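Local coordinates for SUMO1 linked HERC2 ZZ domain (Small ubiquitin-related modifier 1,E3 ubiquitin-protein ligase HERC2) (Homo sapiens, PDB 6WW3) that probably serves in ubiquitin ligation, here as the HERC2 ZZ domain, a two-zinc module that binds histone H3 and SUMO1, fused to a SUMO1 tail, at residues Q3-H8 / P20-R25; C31-F36 / H46-F52. All blocks are in the same frame, centred on the assembly; numbering follows the deposited sequence.

Interaction 1 joins what is probably the SUMO1 tail of this engineered fusion, and the first residues after it, to residues 20-25 of the HERC2 ZZ domain, whereas interaction 2 lies wholly within that domain and builds its Cys2His2 zinc site. Their centres are 18 Å apart, on opposite sides of the centre of the chain. A salt bridge connects them, Arg-25 NE lying 2.8 Å from Asp-35 OD2, and Ile-21 CD1 packs 3.8 Å from Phe-36 O. The second zinc, held by Cys-13, Cys-16, Cys-37 and Cys-40, lies near both: the side chains of Ile-21 and Phe-36 come within about 6 Å and 5 Å of it.

Interaction 1. Residues Q3-H8 / P20-R25; sequences QEAKIH and PINGSR
His-8 meets residues 20-25 through both the rim and a face of its ring. At the rim NE2 donates to Gly-23 O at 2.7 Å, with the carbonyl oxygen almost exactly in the ring plane. Arg-25 CB sits over the centre of one face, a CH-pi contact 3.5 Å from the ring centroid. With CG anti to its carbonyl carbon and beside the backbone N (chi1 -56°), the ring reaches across to Gly-23 O. Backbone bonds run alongside: His-8 N donates a hydrogen bond to Ile-21 O, and Gly-23 N binds Lys-6 O at 2.8 Å. Between them Ile-7 and Asn-22 form an antiparallel, non-hydrogen-bonded pair, and Ile-7 CD1 touches Pro-20 CG (3.8 Å).

The amide of Asn-22 works further into the tail. Its ND2 donates to Glu-4 O at 3.1 Å, on a lone pair and fairly straight (158°). The same nitrogen makes a weak, bent bond to Glu-4 OE2, whose carboxylate is folded back by the bend at chi2 (75°) and stands nearly perpendicular to the amide. Gly-23 adopts backbone angles that would jam a CB against the preceding carbonyl oxygen.

In the second shell, a water bridges His-8 ND1 and Arg-25 NH1, while Arg-25 NE is held by a salt bridge to Asp-35; Ser-24 OG bonds Asn-56. The junction of the fusion probably falls between Lys-6 and Ile-7. Since the tail's bonds to Asn-22 and Gly-23 use mostly carbonyl oxygens, its chain path probably matters more to them than its side chains.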
# COMPACT_ATOMS: atom_id res chain seq x y z
N GLN A 3 -8.11 1.03 -11.85
CA GLN A 3 -7.34 1.33 -10.65
C GLN A 3 -6.01 0.58 -10.67
O GLN A 3 -4.99 1.12 -10.23
CB GLN A 3 -8.14 0.95 -9.40
CG GLN A 3 -7.37 1.01 -8.08
CD GLN A 3 -6.88 2.41 -7.75
OE1 GLN A 3 -5.71 2.61 -7.48
NE2 GLN A 3 -7.78 3.36 -7.78
N GLU A 4 -6.01 -0.65 -11.21
CA GLU A 4 -4.80 -1.47 -11.26
C GLU A 4 -3.70 -0.81 -12.07
O GLU A 4 -2.52 -1.09 -11.82
CB GLU A 4 -5.14 -2.85 -11.82
CG GLU A 4 -3.95 -3.82 -11.89
CD GLU A 4 -3.55 -4.39 -10.53
OE1 GLU A 4 -4.34 -4.24 -9.57
OE2 GLU A 4 -2.45 -4.97 -10.42
N ALA A 5 -4.05 0.07 -13.00
CA ALA A 5 -3.07 0.80 -13.80
C ALA A 5 -2.41 1.96 -13.06
O ALA A 5 -1.33 2.41 -13.47
CB ALA A 5 -3.71 1.34 -15.08
N LYS A 6 -3.03 2.46 -11.99
CA LYS A 6 -2.43 3.54 -11.21
C LYS A 6 -1.14 3.07 -10.57
O LYS A 6 -1.07 1.97 -10.02
CB LYS A 6 -3.37 4.00 -10.09
CG LYS A 6 -4.77 4.45 -10.45
CD LYS A 6 -4.84 5.65 -11.39
CE LYS A 6 -6.33 5.97 -11.65
NZ LYS A 6 -6.58 6.78 -12.88
N ILE A 7 -0.10 3.90 -10.62
CA ILE A 7 1.13 3.60 -9.91
C ILE A 7 1.39 4.69 -8.88
O ILE A 7 0.96 5.84 -9.04
CB ILE A 7 2.36 3.43 -10.84
CG1 ILE A 7 2.80 4.77 -11.41
CG2 ILE A 7 2.07 2.42 -11.95
CD1 ILE A 7 4.29 4.90 -11.51
N HIS A 8 2.11 4.34 -7.82
CA HIS A 8 2.53 5.28 -6.79
C HIS A 8 4.05 5.40 -6.85
O HIS A 8 4.77 4.62 -6.21
CB HIS A 8 2.05 4.80 -5.43
CG HIS A 8 0.58 4.58 -5.37
ND1 HIS A 8 -0.29 5.53 -4.87
CD2 HIS A 8 -0.19 3.54 -5.77
CE1 HIS A 8 -1.53 5.07 -4.95
NE2 HIS A 8 -1.49 3.86 -5.48
N PRO A 20 7.15 0.36 -8.59
CA PRO A 20 6.30 1.08 -7.63
C PRO A 20 5.03 0.29 -7.38
O PRO A 20 4.73 -0.59 -8.20
CB PRO A 20 5.97 2.39 -8.36
CG PRO A 20 5.95 1.97 -9.81
CD PRO A 20 7.08 0.96 -9.94
N ILE A 21 4.32 0.55 -6.28
CA ILE A 21 3.02 -0.08 -6.08
C ILE A 21 2.11 0.33 -7.23
O ILE A 21 2.00 1.51 -7.58
CB ILE A 21 2.42 0.32 -4.73
CG1 ILE A 21 3.29 -0.19 -3.57
CG2 ILE A 21 0.97 -0.22 -4.59
CD1 ILE A 21 2.64 -0.05 -2.22
N ASN A 22 1.45 -0.66 -7.84
CA ASN A 22 0.36 -0.37 -8.75
C ASN A 22 -0.96 -0.78 -8.09
O ASN A 22 -0.99 -1.66 -7.23
CB ASN A 22 0.54 -1.05 -10.12
CG ASN A 22 0.47 -2.57 -10.05
OD1 ASN A 22 1.43 -3.23 -9.69
ND2 ASN A 22 -0.69 -3.12 -10.38
N GLY A 23 -2.04 -0.10 -8.46
CA GLY A 23 -3.31 -0.25 -7.79
C GLY A 23 -3.43 0.65 -6.57
O GLY A 23 -2.74 1.67 -6.45
N SER A 24 -4.33 0.28 -5.66
CA SER A 24 -4.49 1.05 -4.43
C SER A 24 -3.32 0.78 -3.49
O SER A 24 -2.84 -0.35 -3.37
CB SER A 24 -5.81 0.74 -3.73
OG SER A 24 -6.93 1.19 -4.48
N ARG A 25 -2.87 1.84 -2.83
CA ARG A 25 -1.78 1.80 -1.87
C ARG A 25 -2.34 1.87 -0.46
O ARG A 25 -3.23 2.67 -0.17
CB ARG A 25 -0.83 2.98 -2.13
CG ARG A 25 0.08 3.34 -0.99
CD ARG A 25 0.74 4.70 -1.20
NE ARG A 25 1.68 4.99 -0.13
CZ ARG A 25 2.27 6.16 0.09
NH1 ARG A 25 2.03 7.20 -0.70
NH2 ARG A 25 3.12 6.29 1.11
O HOH W 1 -1.43 -4.54 -7.46
O HOH W 2 1.05 7.40 -3.15

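Interaction 2. Residues C31-F36 / H46-F52. With ZN (zinc ion), chain D.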
# COMPACT_ATOMS: atom_id res chain seq x y z
N CYS A 31 3.06 2.49 11.89
CA CYS A 31 4.45 2.35 11.47
C CYS A 31 4.96 3.68 10.89
O CYS A 31 4.19 4.54 10.45
CB CYS A 31 4.58 1.24 10.42
SG CYS A 31 4.24 -0.44 10.99
N ASP A 32 6.28 3.84 10.93
CA ASP A 32 6.94 5.05 10.45
C ASP A 32 6.84 5.20 8.94
O ASP A 32 6.55 6.29 8.43
CB ASP A 32 8.41 5.01 10.92
CG ASP A 32 9.23 6.20 10.42
OD1 ASP A 32 9.31 7.22 11.12
OD2 ASP A 32 9.82 6.09 9.33
N ASP A 33 7.06 4.12 8.19
CA ASP A 33 7.21 4.21 6.75
C ASP A 33 6.86 2.86 6.11
O ASP A 33 7.72 2.22 5.51
CB ASP A 33 8.65 4.64 6.41
CG ASP A 33 8.92 4.75 4.92
OD1 ASP A 33 10.00 4.30 4.52
OD2 ASP A 33 8.09 5.28 4.15
N PHE A 34 5.62 2.41 6.27
CA PHE A 34 5.24 1.05 5.90
C PHE A 34 4.03 1.09 4.98
O PHE A 34 3.00 1.69 5.32
CB PHE A 34 4.94 0.20 7.15
CG PHE A 34 4.74 -1.28 6.86
CD1 PHE A 34 3.56 -1.75 6.32
CD2 PHE A 34 5.75 -2.20 7.16
CE1 PHE A 34 3.37 -3.11 6.05
CE2 PHE A 34 5.58 -3.56 6.91
CZ PHE A 34 4.38 -4.01 6.36
N ASP A 35 4.13 0.40 3.84
CA ASP A 35 3.08 0.37 2.84
C ASP A 35 2.84 -1.06 2.37
O ASP A 35 3.77 -1.87 2.33
CB ASP A 35 3.41 1.25 1.62
CG ASP A 35 3.68 2.70 2.00
OD1 ASP A 35 4.84 3.03 2.30
OD2 ASP A 35 2.73 3.51 1.97
N PHE A 36 1.59 -1.36 2.02
CA PHE A 36 1.17 -2.62 1.42
C PHE A 36 0.54 -2.36 0.06
O PHE A 36 -0.22 -1.41 -0.09
CB PHE A 36 0.10 -3.32 2.27
CG PHE A 36 0.64 -4.24 3.32
CD1 PHE A 36 1.83 -4.92 3.14
CD2 PHE A 36 -0.08 -4.45 4.49
CE1 PHE A 36 2.29 -5.80 4.11
CE2 PHE A 36 0.39 -5.32 5.46
CZ PHE A 36 1.57 -5.99 5.27
N HIS A 46 0.03 -8.39 10.05
CA HIS A 46 0.53 -7.10 10.50
C HIS A 46 -0.12 -6.84 11.85
O HIS A 46 -1.18 -7.39 12.14
CB HIS A 46 0.19 -5.97 9.51
CG HIS A 46 1.02 -4.74 9.67
ND1 HIS A 46 2.27 -4.61 9.12
CD2 HIS A 46 0.77 -3.57 10.32
CE1 HIS A 46 2.76 -3.42 9.43
NE2 HIS A 46 1.88 -2.78 10.16
N ASN A 47 0.53 -6.00 12.67
CA ASN A 47 -0.01 -5.66 13.97
C ASN A 47 -1.48 -5.34 13.84
O ASN A 47 -1.86 -4.45 13.08
CB ASN A 47 0.76 -4.47 14.56
CG ASN A 47 0.29 -4.08 15.96
OD1 ASN A 47 -0.90 -3.94 16.21
ND2 ASN A 47 1.24 -3.86 16.86
N THR A 48 -2.31 -6.10 14.51
CA THR A 48 -3.75 -5.99 14.39
C THR A 48 -4.32 -4.71 14.93
O THR A 48 -5.40 -4.40 14.66
CB THR A 48 -4.47 -7.20 15.00
OG1 THR A 48 -4.09 -7.36 16.34
CG2 THR A 48 -4.11 -8.48 14.21
N ARG A 49 -3.55 -3.97 15.69
CA ARG A 49 -3.99 -2.71 16.20
C ARG A 49 -3.53 -1.55 15.30
O ARG A 49 -3.91 -0.47 15.50
CB ARG A 49 -3.65 -2.50 17.65
CG ARG A 49 -4.35 -3.41 18.61
CD ARG A 49 -5.85 -3.16 18.73
NE ARG A 49 -6.47 -4.41 19.06
CZ ARG A 49 -6.74 -4.76 20.30
NH1 ARG A 49 -7.26 -5.94 20.50
NH2 ARG A 49 -6.48 -3.94 21.33
N HIS A 50 -2.66 -1.81 14.34
CA HIS A 50 -2.37 -0.74 13.37
C HIS A 50 -3.56 -0.62 12.40
O HIS A 50 -4.24 -1.54 12.20
CB HIS A 50 -1.04 -0.94 12.62
CG HIS A 50 0.13 -0.93 13.52
ND1 HIS A 50 1.41 -0.96 13.09
CD2 HIS A 50 0.20 -0.89 14.86
CE1 HIS A 50 2.22 -0.93 14.11
NE2 HIS A 50 1.51 -0.85 15.19
N THR A 51 -3.77 0.55 11.84
CA THR A 51 -4.80 0.81 10.84
C THR A 51 -4.12 1.42 9.62
O THR A 51 -3.15 2.16 9.76
CB THR A 51 -5.90 1.76 11.34
OG1 THR A 51 -5.32 3.02 11.71
CG2 THR A 51 -6.63 1.17 12.55
N PHE A 52 -4.62 1.07 8.44
CA PHE A 52 -4.06 1.54 7.18
C PHE A 52 -4.96 2.58 6.53
O PHE A 52 -6.19 2.47 6.57
CB PHE A 52 -3.86 0.36 6.22
CG PHE A 52 -2.72 -0.55 6.60
CD1 PHE A 52 -2.85 -1.45 7.65
CD2 PHE A 52 -1.54 -0.51 5.89
CE1 PHE A 52 -1.82 -2.28 8.00
CE2 PHE A 52 -0.48 -1.34 6.23
CZ PHE A 52 -0.62 -2.23 7.27
ZN ZN D . 2.01 -0.84 10.97
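The Cys2His2 zinc site of the ZZ finger takes three of its four ligands from these segments. Cys-31 SG binds the zinc at 2.3 Å, His-46 NE2 at 2.1 Å and His-50 ND1 at 2.2 Å, and Cys-28 completes the set. The two histidines thus use different ring nitrogens, and the sulfur lies near the plane of both rings, at their edges. An Asx turn shapes the loop between them: Asn-47 OD1 accepts from Arg-49 N at 2.7 Å, and Asn-47 CB rests over the centre of the His-50 ring. Along the chain the ligand pairs alternate between two zincs, Cys-28 with Cys-31 and His-46 with His-50 serving this one, which is the cross-brace arrangement of the RING-like fingers.

Beside the metal, Phe-34, Phe-36, His-46 and Phe-52 gather in an aromatic cluster. With its CG anti to the backbone N (chi1 -171°), Phe-34 offers a face to His-46, whose CE1 stands 3.4 Å above the centre of that ring. The two planes meet at 49°, and zinc on NE2 would probably make the C-H at CE1 more positive. Phe-34 CE1 lies 3.4 Å above the centre of the Phe-36 ring, and its CD1 at the edge of Phe-52. An alanine here would remove the face over His-46 and is likely to open a gap against Phe-36 and Phe-52, giving the ligand ring more freedom to tilt. The ring planes of Phe-36 and Phe-52 are nearly parallel (14°) but slid apart, Phe-36 CD2 touching Phe-52 CE2 at 3.6 Å. Phe-41 meets the Phe-52 ring edge-to-face.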